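Local structure of MerB2 (Bacillus megaterium, 5C17) at residues E21-P24 against I25-I29; V58-I61 against L62-Q66; S121-A124 against Y125-E128; G162-C165 against K166-Y170. The protein probably acts as an alkylmercury lyase, splitting carbon-mercury bonds, and is caught here with a mercury(II) ion bound in part by a dithiol ligand. All coordinates share one frame; numbering follows the deposited sequence. Where two conformers were deposited one is given.

Contact 1: residues E21-P24 against I25-I29; sequences ESVP and ILRTI
Thr-28 folds back onto Pro-24 near the start of the helix 22-34, one of four helices ahead of the first strand, in what is probably the winged-helix-like domain known from other MerB proteins; Glu-21 stands at the N-cap. The hydroxyl OG1 of Thr-28 donates to Pro-24 O at 2.8 Å, and the backbone N of the same threonine reaches that oxygen at 3.1 Å. The two donors arrive from opposite faces of the carbonyl plane, so the oxygen is gripped twice by one residue. This clasp depends on OG1 lying beside its own backbone N and anti to the carbonyl carbon (chi1 -57°), which tips the hydroxyl back to the preceding turn. Pro-24 has no N-H to give, and here the first turn needs none: the bonding begins with Ile-25 N on Glu-21 O, 3.3 Å apart. On another side Val-23 and Arg-27 cross obliquely. Val-23 sends CG1 opposite its backbone N (chi1 172°), bringing it to 3.9 Å from Arg-27 CD, while Arg-27 CG rests 3.2 Å from Val-23 O. At the CG-CD bond the arginine chain bends (chi3 62°), and its NH1 bonds to Leu-208 O close to the end of the chain. Ser-22 OG is likewise engaged, with Pro-19 O. Ile-25 and Leu-26, both buried, pack on the helix 52-64; CD1 of Ile-25 still passes 4.3 Å from Glu-21 CB. The leucine lies against the oxygen of the turn before, its CG 3.3 Å from Ser-22 O.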
loop_
_atom_site.group_PDB
_atom_site.type_symbol
_atom_site.label_atom_id
_atom_site.label_comp_id
_atom_site.label_asym_id
_atom_site.label_seq_id
_atom_site.Cartn_x
_atom_site.Cartn_y
_atom_site.Cartn_z
ATOM N N GLU A 21 -7.749 16.090 11.146
ATOM C CA GLU A 21 -6.505 16.528 10.493
ATOM C C GLU A 21 -5.742 15.356 9.871
ATOM O O GLU A 21 -4.606 15.504 9.424
ATOM C CB GLU A 21 -5.601 17.283 11.466
ATOM C CG GLU A 21 -6.202 18.588 12.025
ATOM C CD GLU A 21 -6.404 19.730 10.994
ATOM O OE1 GLU A 21 -6.106 19.587 9.787
ATOM O OE2 GLU A 21 -6.885 20.806 11.413
ATOM N N SER A 22 -6.393 14.203 9.767
ATOM C CA SER A 22 -5.709 13.037 9.225
ATOM C C SER A 22 -5.286 13.208 7.770
ATOM O O SER A 22 -4.189 12.789 7.392
ATOM C CB SER A 22 -6.570 11.794 9.358
ATOM O OG SER A 22 -6.713 11.419 10.716
ATOM N N VAL A 23 -6.150 13.770 6.929
ATOM C CA VAL A 23 -5.818 13.852 5.508
ATOM C C VAL A 23 -4.670 14.833 5.234
ATOM O O VAL A 23 -3.732 14.490 4.524
ATOM C CB VAL A 23 -7.055 14.102 4.606
ATOM C CG1 VAL A 23 -6.626 14.363 3.165
ATOM C CG2 VAL A 23 -7.959 12.893 4.650
ATOM N N PRO A 24 -4.701 16.052 5.816
ATOM C CA PRO A 24 -3.531 16.922 5.615
ATOM C C PRO A 24 -2.205 16.267 6.039
ATOM O O PRO A 24 -1.188 16.371 5.336
ATOM C CB PRO A 24 -3.860 18.152 6.484
ATOM C CG PRO A 24 -5.365 18.202 6.465
ATOM C CD PRO A 24 -5.796 16.747 6.508
ATOM N N ILE A 25 -2.222 15.569 7.166
ATOM C CA ILE A 25 -1.026 14.913 7.678
ATOM C C ILE A 25 -0.607 13.722 6.802
ATOM O O ILE A 25 0.557 13.603 6.429
ATOM C CB ILE A 25 -1.206 14.548 9.172
ATOM C CG1 ILE A 25 -1.163 15.829 10.012
ATOM C CG2 ILE A 25 -0.138 13.550 9.634
ATOM C CD1 ILE A 25 -1.668 15.673 11.421
ATOM N N LEU A 26 -1.568 12.880 6.433
ATOM C CA LEU A 26 -1.284 11.742 5.564
ATOM C C LEU A 26 -0.752 12.193 4.217
ATOM O O LEU A 26 0.199 11.606 3.706
ATOM C CB LEU A 26 -2.510 10.855 5.362
ATOM C CG LEU A 26 -2.799 9.896 6.511
ATOM C CD1 LEU A 26 -4.190 9.315 6.363
ATOM C CD2 LEU A 26 -1.754 8.771 6.597
ATOM N N ARG A 27 -1.350 13.231 3.619
ATOM C CA ARG A 27 -0.832 13.731 2.342
ATOM C C ARG A 27 0.619 14.149 2.481
ATOM O O ARG A 27 1.478 13.822 1.658
ATOM C CB ARG A 27 -1.636 14.932 1.853
ATOM C CG ARG A 27 -3.040 14.595 1.365
ATOM C CD ARG A 27 -3.802 15.868 0.938
ATOM N NE ARG A 27 -3.132 16.535 -0.166
ATOM C CZ ARG A 27 -3.266 16.195 -1.434
ATOM N NH1 ARG A 27 -4.092 15.220 -1.797
ATOM N NH2 ARG A 27 -2.551 16.820 -2.342
ATOM N N THR A 28 0.895 14.911 3.532
ATOM C CA THR A 28 2.220 15.449 3.729
ATOM C C THR A 28 3.233 14.309 3.871
ATOM O O THR A 28 4.325 14.332 3.274
ATOM C CB THR A 28 2.242 16.409 4.938
ATOM O OG1 THR A 28 1.269 17.449 4.724
ATOM C CG2 THR A 28 3.598 17.034 5.092
ATOM N N ILE A 29 2.872 13.285 4.632
ATOM C CA ILE A 29 3.774 12.150 4.822
ATOM C C ILE A 29 3.960 11.386 3.499
ATOM O O ILE A 29 5.076 11.125 3.044
ATOM C CB ILE A 29 3.245 11.181 5.892
ATOM C CG1 ILE A 29 3.196 11.864 7.265
ATOM C CG2 ILE A 29 4.134 9.942 5.962
ATOM C CD1 ILE A 29 2.427 11.069 8.344
#

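Contact 2: residues V58-I61 against L62-Q66; sequences VVKI and LAQRQ
Val-58 and Leu-62 lie side by side and point the same way in the last turns of the helix 52-64, which closes in a Schellman motif at Gln-66. Their apolar tips meet at CG1 of Val-58 and CD1 of Leu-62, 3.9 Å apart, and Leu-62 CG also comes within 3.3 Å of Val-58 O. The valine presents CG1 from the position anti to its backbone N (chi1 172°), whereas the leucine keeps CG beside its own N. One turn on, Ile-61 and Arg-65 form a second side-by-side pair: CG2 of the isoleucine meets NE of Arg-65 at 4.1 Å, at the edge of the guanidinium group and near its plane. Lys-60 runs outward fully extended past Gln-64, whose side chain was modelled in two conformers, so their approach is loosely defined. Arg-65 N still makes a helical bond to Ile-61 O at 3.0 Å. In the next shell, Pro-19 packs on both Val-58 and Ile-61, and Val-59 packs on Ile-68 and Leu-44. The far end of Arg-65 is held by two partners: NH2 forms a salt bridge with Glu-157, and NH1 donates to Ser-156 O. Together they fix the turn of the guanidinium group and tie this helix end to the segment before the helix 160-164, to which backbone bonds from Arg-65 and Gln-66 also reach, at Trp-160 and Ala-161. At Gln-66 the chain leaves the helix with positive phi (51°), and its N bonds back to Ala-63 O at 2.9 Å.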
loop_
_atom_site.group_PDB
_atom_site.type_symbol
_atom_site.label_atom_id
_atom_site.label_comp_id
_atom_site.label_asym_id
_atom_site.label_seq_id
_atom_site.Cartn_x
_atom_site.Cartn_y
_atom_site.Cartn_z
ATOM N N VAL A 58 -2.539 12.717 16.191
ATOM C CA VAL A 58 -2.913 12.121 14.917
ATOM C C VAL A 58 -1.849 11.116 14.479
ATOM O O VAL A 58 -2.169 9.999 14.072
ATOM C CB VAL A 58 -3.115 13.185 13.838
ATOM C CG1 VAL A 58 -3.311 12.537 12.479
ATOM C CG2 VAL A 58 -4.324 14.069 14.190
ATOM N N VAL A 59 -0.583 11.498 14.557
ATOM C CA VAL A 59 0.498 10.570 14.208
ATOM C C VAL A 59 0.433 9.292 15.067
ATOM O O VAL A 59 0.598 8.176 14.547
ATOM C CB VAL A 59 1.866 11.248 14.303
ATOM C CG1 VAL A 59 3.010 10.241 14.246
ATOM C CG2 VAL A 59 2.010 12.297 13.181
ATOM N N LYS A 60 0.148 9.430 16.365
ATOM C CA LYS A 60 0.006 8.265 17.240
ATOM C C LYS A 60 -1.076 7.315 16.722
ATOM O O LYS A 60 -0.863 6.106 16.657
ATOM C CB LYS A 60 -0.313 8.697 18.675
ATOM C CG LYS A 60 -0.486 7.550 19.655
ATOM C CD LYS A 60 -0.710 8.025 21.085
ATOM C CE LYS A 60 -0.781 6.845 22.043
ATOM N NZ LYS A 60 -0.769 7.287 23.464
ATOM N N ILE A 61 -2.227 7.863 16.344
ATOM C CA ILE A 61 -3.333 7.043 15.839
ATOM C C ILE A 61 -2.948 6.365 14.534
ATOM O O ILE A 61 -3.203 5.163 14.345
ATOM C CB ILE A 61 -4.613 7.885 15.666
ATOM C CG1 ILE A 61 -5.225 8.155 17.033
ATOM C CG2 ILE A 61 -5.639 7.153 14.782
ATOM C CD1 ILE A 61 -6.232 9.282 17.047
ATOM N N LEU A 62 -2.354 7.120 13.612
ATOM C CA LEU A 62 -1.975 6.547 12.314
ATOM C C LEU A 62 -0.953 5.428 12.489
ATOM O O LEU A 62 -1.002 4.424 11.791
ATOM C CB LEU A 62 -1.435 7.627 11.375
ATOM C CG LEU A 62 -2.414 8.728 10.993
ATOM C CD1 LEU A 62 -1.677 9.821 10.230
ATOM C CD2 LEU A 62 -3.581 8.188 10.217
ATOM N N ALA A 63 -0.043 5.595 13.441
ATOM C CA ALA A 63 0.950 4.566 13.718
ATOM C C ALA A 63 0.318 3.322 14.375
ATOM O O ALA A 63 0.674 2.187 14.040
ATOM C CB ALA A 63 2.085 5.121 14.555
ATOM N N GLN A 64 -0.622 3.534 15.292
ATOM C CA GLN A 64 -1.344 2.426 15.917
ATOM C C GLN A 64 -2.074 1.598 14.856
ATOM O O GLN A 64 -2.077 0.366 14.910
ATOM C CB GLN A 64 -2.346 2.932 16.970
ATOM C CG GLN A 64 -1.707 3.459 18.255
ATOM C CD GLN A 64 -2.700 4.114 19.226
ATOM O OE1 GLN A 64 -3.682 4.755 18.819
ATOM N NE2 GLN A 64 -2.433 3.958 20.523
ATOM N N ARG A 65 -2.662 2.284 13.875
ATOM C CA ARG A 65 -3.388 1.631 12.783
ATOM C C ARG A 65 -2.436 1.089 11.713
ATOM O O ARG A 65 -2.864 0.469 10.752
ATOM C CB ARG A 65 -4.364 2.621 12.140
ATOM C CG ARG A 65 -5.541 2.975 13.018
ATOM C CD ARG A 65 -6.465 3.973 12.339
ATOM N NE ARG A 65 -7.734 4.140 13.036
ATOM C CZ ARG A 65 -8.780 3.350 12.862
ATOM N NH1 ARG A 65 -8.710 2.340 12.011
ATOM N NH2 ARG A 65 -9.899 3.574 13.541
ATOM N N GLN A 66 -1.145 1.304 11.910
ATOM C CA GLN A 66 -0.107 0.906 10.960
ATOM C C GLN A 66 -0.419 1.399 9.546
ATOM O O GLN A 66 -0.107 0.747 8.555
ATOM C CB GLN A 66 0.124 -0.602 11.004
ATOM C CG GLN A 66 0.515 -1.084 12.378
ATOM C CD GLN A 66 0.818 -2.570 12.430
ATOM O OE1 GLN A 66 0.409 -3.335 11.571
ATOM N NE2 GLN A 66 1.544 -2.978 13.453
#

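Contact 3: residues S121-A124 against Y125-E128; sequences SRCA and YTGE
Cys-123 and Glu-128 join across a tight reversal, Cys-123 N bonding to Glu-128 O at 3.0 Å and Gly-127 N to Cys-123 O at 3.0 Å, with the two arms running 148° apart. Gly-127 has a positive phi, where a beta carbon would collide with the carbonyl oxygen of Thr-126. The sulfur of Cys-123, anti to its backbone N (chi1 177°), reaches into the loop and accepts from Thr-126 N at 3.3 Å, nearly straight at 173°; a weak bond from Tyr-125 N adds a second donor. Arg-122 bends at chi2, and its NH1 reaches Gly-127 O at 3.0 Å, the oxygen lying near the guanidinium plane. Thr-126 OG1 accepts from Glu-128 N at 3.0 Å and donates to the anti lone pair of Glu-128 OE2 at 2.7 Å, an oxygen that also has a weak bond with Ser-172 OG. A valine at Thr-126 is likely to leave Glu-128 N without this acceptor and its carboxylate freer to turn. Outward, Tyr-125 OH bonds to Glu-183. The whole is the connection of a beta-hairpin between strands 117-122 and 129-135, with an ST turn at Thr-126.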
loop_
_atom_site.group_PDB
_atom_site.type_symbol
_atom_site.label_atom_id
_atom_site.label_comp_id
_atom_site.label_asym_id
_atom_site.label_seq_id
_atom_site.Cartn_x
_atom_site.Cartn_y
_atom_site.Cartn_z
ATOM N N SER A 121 8.672 -8.582 -7.508
ATOM C CA SER A 121 8.145 -9.226 -6.316
ATOM C C SER A 121 8.393 -10.723 -6.384
ATOM O O SER A 121 9.230 -11.168 -7.170
ATOM C CB SER A 121 6.663 -8.896 -6.150
ATOM O OG SER A 121 6.158 -9.325 -4.897
ATOM N N ARG A 122 7.666 -11.477 -5.570
ATOM C CA ARG A 122 7.859 -12.924 -5.445
ATOM C C ARG A 122 6.522 -13.619 -5.350
ATOM O O ARG A 122 5.605 -13.111 -4.729
ATOM C CB ARG A 122 8.653 -13.264 -4.178
ATOM C CG ARG A 122 10.089 -12.769 -4.169
ATOM C CD ARG A 122 10.971 -13.651 -4.991
ATOM N NE ARG A 122 12.298 -13.079 -5.164
ATOM C CZ ARG A 122 13.274 -13.664 -5.845
ATOM N NH1 ARG A 122 13.082 -14.872 -6.373
ATOM N NH2 ARG A 122 14.442 -13.068 -5.998
ATOM N N CYS A 123 6.428 -14.813 -5.931
ATOM C CA CYS A 123 5.270 -15.665 -5.706
ATOM C C CYS A 123 5.308 -16.153 -4.269
ATOM O O CYS A 123 6.302 -16.724 -3.830
ATOM C CB CYS A 123 5.282 -16.874 -6.641
ATOM S SG CYS A 123 3.922 -18.038 -6.368
ATOM N N ALA A 124 4.222 -15.935 -3.535
ATOM C CA ALA A 124 4.154 -16.344 -2.137
ATOM C C ALA A 124 4.181 -17.859 -1.976
ATOM O O ALA A 124 4.433 -18.354 -0.875
ATOM C CB ALA A 124 2.927 -15.769 -1.467
ATOM N N TYR A 125 3.914 -18.600 -3.041
ATOM C CA TYR A 125 4.014 -20.051 -2.981
ATOM C C TYR A 125 5.381 -20.545 -3.442
ATOM O O TYR A 125 6.114 -21.148 -2.665
ATOM C CB TYR A 125 2.897 -20.740 -3.754
ATOM C CG TYR A 125 2.848 -22.220 -3.457
ATOM C CD1 TYR A 125 2.579 -22.680 -2.167
ATOM C CD2 TYR A 125 3.082 -23.158 -4.442
ATOM C CE1 TYR A 125 2.545 -24.020 -1.874
ATOM C CE2 TYR A 125 3.042 -24.531 -4.153
ATOM C CZ TYR A 125 2.759 -24.947 -2.874
ATOM O OH TYR A 125 2.729 -26.296 -2.567
ATOM N N THR A 126 5.747 -20.290 -4.691
ATOM C CA THR A 126 6.940 -20.911 -5.241
ATOM C C THR A 126 8.236 -20.186 -4.947
ATOM O O THR A 126 9.302 -20.761 -5.105
ATOM C CB THR A 126 6.879 -21.030 -6.758
ATOM O OG1 THR A 126 7.038 -19.732 -7.323
ATOM C CG2 THR A 126 5.582 -21.685 -7.224
ATOM N N GLY A 127 8.152 -18.913 -4.561
ATOM C CA GLY A 127 9.337 -18.105 -4.362
ATOM C C GLY A 127 9.937 -17.536 -5.640
ATOM O O GLY A 127 10.938 -16.821 -5.596
ATOM N N GLU A 128 9.342 -17.836 -6.785
ATOM C CA GLU A 128 9.909 -17.379 -8.046
ATOM C C GLU A 128 9.715 -15.863 -8.208
ATOM O O GLU A 128 8.813 -15.274 -7.605
ATOM C CB GLU A 128 9.272 -18.113 -9.217
ATOM C CG GLU A 128 7.870 -17.668 -9.563
ATOM C CD GLU A 128 7.213 -18.645 -10.518
ATOM O OE1 GLU A 128 7.276 -18.416 -11.735
ATOM O OE2 GLU A 128 6.687 -19.673 -10.045
#

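Contact 4: residues G162-C165 against K166-Y170; sequences GGTC and KQIHY. With HG (mercury (II) ion), chain B; DTV ((2S,3S)-1,4-dimercaptobutane-2,3-diol), chain D.
Thr-164 and Gln-167 face each other across a water: OE1 of Gln-167 accepts from water 1 at 2.9 Å, while the water's approach to Thr-164 OG1 is so short that its details are doubtful. Thr-164 also meets the dithiol ligand, CB lying 3.2 Å from DTV O2, with CG2 close by. Cys-165 also points away from the residues that follow it. Its sulfur, set beside its own backbone N (chi1 -69°), binds mercury at 2.4 Å. DTV S4, at 2.6 Å from the metal, water 2 and the sulfur of Cys-102 complete the site. This two-cysteine mercury site is formed between the short helix 160-164 and strand 169-171. There Gln-167 N bonds to Thr-164 O at 2.9 Å, from well above the carbonyl plane (58°). With a glycine at Thr-164, the ligand hydroxyl O2 would probably lose the wall formed by CB and CG2. CD1 of Ile-168 lies 4.1 Å from DTV C4. Lys-166 curls back instead: its CD lies 3.3 Å from Gly-162 O, and the chain bends after it (chi3 66°).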
loop_
_atom_site.group_PDB
_atom_site.type_symbol
_atom_site.label_atom_id
_atom_site.label_comp_id
_atom_site.label_asym_id
_atom_site.label_seq_id
_atom_site.Cartn_x
_atom_site.Cartn_y
_atom_site.Cartn_z
ATOM N N GLY A 162 1.416 -4.162 9.119
ATOM C CA GLY A 162 1.732 -5.401 9.813
ATOM C C GLY A 162 0.518 -6.268 10.093
ATOM O O GLY A 162 0.576 -7.206 10.902
ATOM N N GLY A 163 -0.581 -5.958 9.416
ATOM C CA GLY A 163 -1.843 -6.658 9.592
ATOM C C GLY A 163 -2.352 -7.152 8.251
ATOM O O GLY A 163 -1.891 -8.166 7.737
ATOM N N THR A 164 -3.288 -6.422 7.663
ATOM C CA THR A 164 -3.922 -6.864 6.436
ATOM C C THR A 164 -2.912 -6.988 5.291
ATOM O O THR A 164 -3.012 -7.903 4.478
ATOM C CB THR A 164 -5.058 -5.915 6.087
ATOM O OG1 THR A 164 -5.996 -5.912 7.170
ATOM C CG2 THR A 164 -5.766 -6.325 4.803
ATOM N N CYS A 165 -1.922 -6.100 5.221
ATOM C CA CYS A 165 -0.961 -6.154 4.116
ATOM C C CYS A 165 -0.175 -7.476 4.127
ATOM O O CYS A 165 0.228 -7.954 3.074
ATOM C CB CYS A 165 -0.018 -4.945 4.113
ATOM S SG CYS A 165 -0.843 -3.385 3.688
ATOM N N LYS A 166 0.021 -8.060 5.310
ATOM C CA LYS A 166 0.724 -9.343 5.419
ATOM C C LYS A 166 -0.121 -10.530 4.948
ATOM O O LYS A 166 0.395 -11.632 4.800
ATOM C CB LYS A 166 1.196 -9.602 6.863
ATOM C CG LYS A 166 2.284 -8.663 7.367
ATOM C CD LYS A 166 2.611 -8.907 8.862
ATOM C CE LYS A 166 3.255 -10.276 9.142
ATOM N NZ LYS A 166 3.577 -10.442 10.583
ATOM N N GLN A 167 -1.406 -10.302 4.723
ATOM C CA GLN A 167 -2.331 -11.348 4.271
ATOM C C GLN A 167 -2.608 -11.314 2.767
ATOM O O GLN A 167 -3.307 -12.179 2.251
ATOM C CB GLN A 167 -3.653 -11.218 5.027
ATOM C CG GLN A 167 -3.542 -11.376 6.543
ATOM C CD GLN A 167 -4.848 -11.049 7.234
ATOM O OE1 GLN A 167 -4.933 -10.089 8.000
ATOM N NE2 GLN A 167 -5.882 -11.829 6.948
ATOM N N ILE A 168 -2.050 -10.319 2.078
ATOM C CA ILE A 168 -2.224 -10.125 0.655
ATOM C C ILE A 168 -0.936 -10.602 -0.019
ATOM O O ILE A 168 0.103 -10.346 0.459
ATOM C CB ILE A 168 -2.487 -8.643 0.362
ATOM C CG1 ILE A 168 -3.848 -8.216 0.939
ATOM C CG2 ILE A 168 -2.299 -8.311 -1.122
ATOM C CD1 ILE A 168 -4.037 -6.725 1.045
ATOM N N HIS A 169 -1.097 -11.299 -1.133
ATOM C CA HIS A 169 0.021 -11.893 -1.833
ATOM C C HIS A 169 -0.110 -11.863 -3.349
ATOM O O HIS A 169 -1.164 -11.791 -3.917
ATOM C CB HIS A 169 0.105 -13.388 -1.447
ATOM C CG HIS A 169 0.102 -13.647 0.018
ATOM N ND1 HIS A 169 1.110 -13.231 0.852
ATOM C CD2 HIS A 169 -0.787 -14.297 0.786
ATOM C CE1 HIS A 169 0.824 -13.605 2.078
ATOM N NE2 HIS A 169 -0.324 -14.236 2.063
ATOM N N TYR A 170 1.053 -11.912 -3.978
ATOM C CA TYR A 170 1.194 -12.211 -5.396
ATOM C C TYR A 170 1.339 -13.736 -5.474
ATOM O O TYR A 170 1.992 -14.342 -4.688
ATOM C CB TYR A 170 2.450 -11.608 -6.042
ATOM C CG TYR A 170 2.297 -10.240 -6.723
ATOM C CD1 TYR A 170 1.427 -10.033 -7.770
ATOM C CD2 TYR A 170 3.078 -9.180 -6.336
ATOM C CE1 TYR A 170 1.340 -8.830 -8.386
ATOM C CE2 TYR A 170 2.974 -7.957 -6.944
ATOM C CZ TYR A 170 2.091 -7.782 -7.973
ATOM O OH TYR A 170 1.949 -6.612 -8.633
HETATM HG HG HG B . -1.508 -3.390 1.391
HETATM S S1 DTV D . -7.483 -2.940 5.600
HETATM C C1 DTV D . -6.779 -2.609 3.985
HETATM C C2 DTV D . -5.333 -2.145 4.040
HETATM O O2 DTV D . -4.517 -3.181 4.512
HETATM C C3 DTV D . -4.780 -1.693 2.684
HETATM O O3 DTV D . -5.511 -0.569 2.238
HETATM C C4 DTV D . -4.831 -2.775 1.617
HETATM S S4 DTV D . -3.677 -2.474 0.284
HETATM O O HOH W 1 -6.898 -7.935 8.127
HETATM O O HOH W 2 -1.455 -0.955 1.775
#

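Contacts 1 and 2 pack helix on helix, their centres 12 Å apart: Ile-25 CD1 meets Val-58 CG1 at 3.7 Å, and Leu-26 CD2 meets Leu-62 CD1 at 3.8 Å. Contact 2 in turn reaches contact 4, where Gln-66 OE1 lies 2.8 Å from Gly-162 N in a weak hydrogen bond; the side chain of Arg-65 is about 8 Å from the bound DTV. Contact 4 carries the mercury site itself. Contact 3 joins it through a probable hydrogen bond from Ala-124 N to Tyr-170 O at 3.0 Å, and the side chain of Ser-121 is about 12 Å from mercury. Contacts 1 and 3, with centres 34 Å apart, lie on opposite sides of the chain's centre.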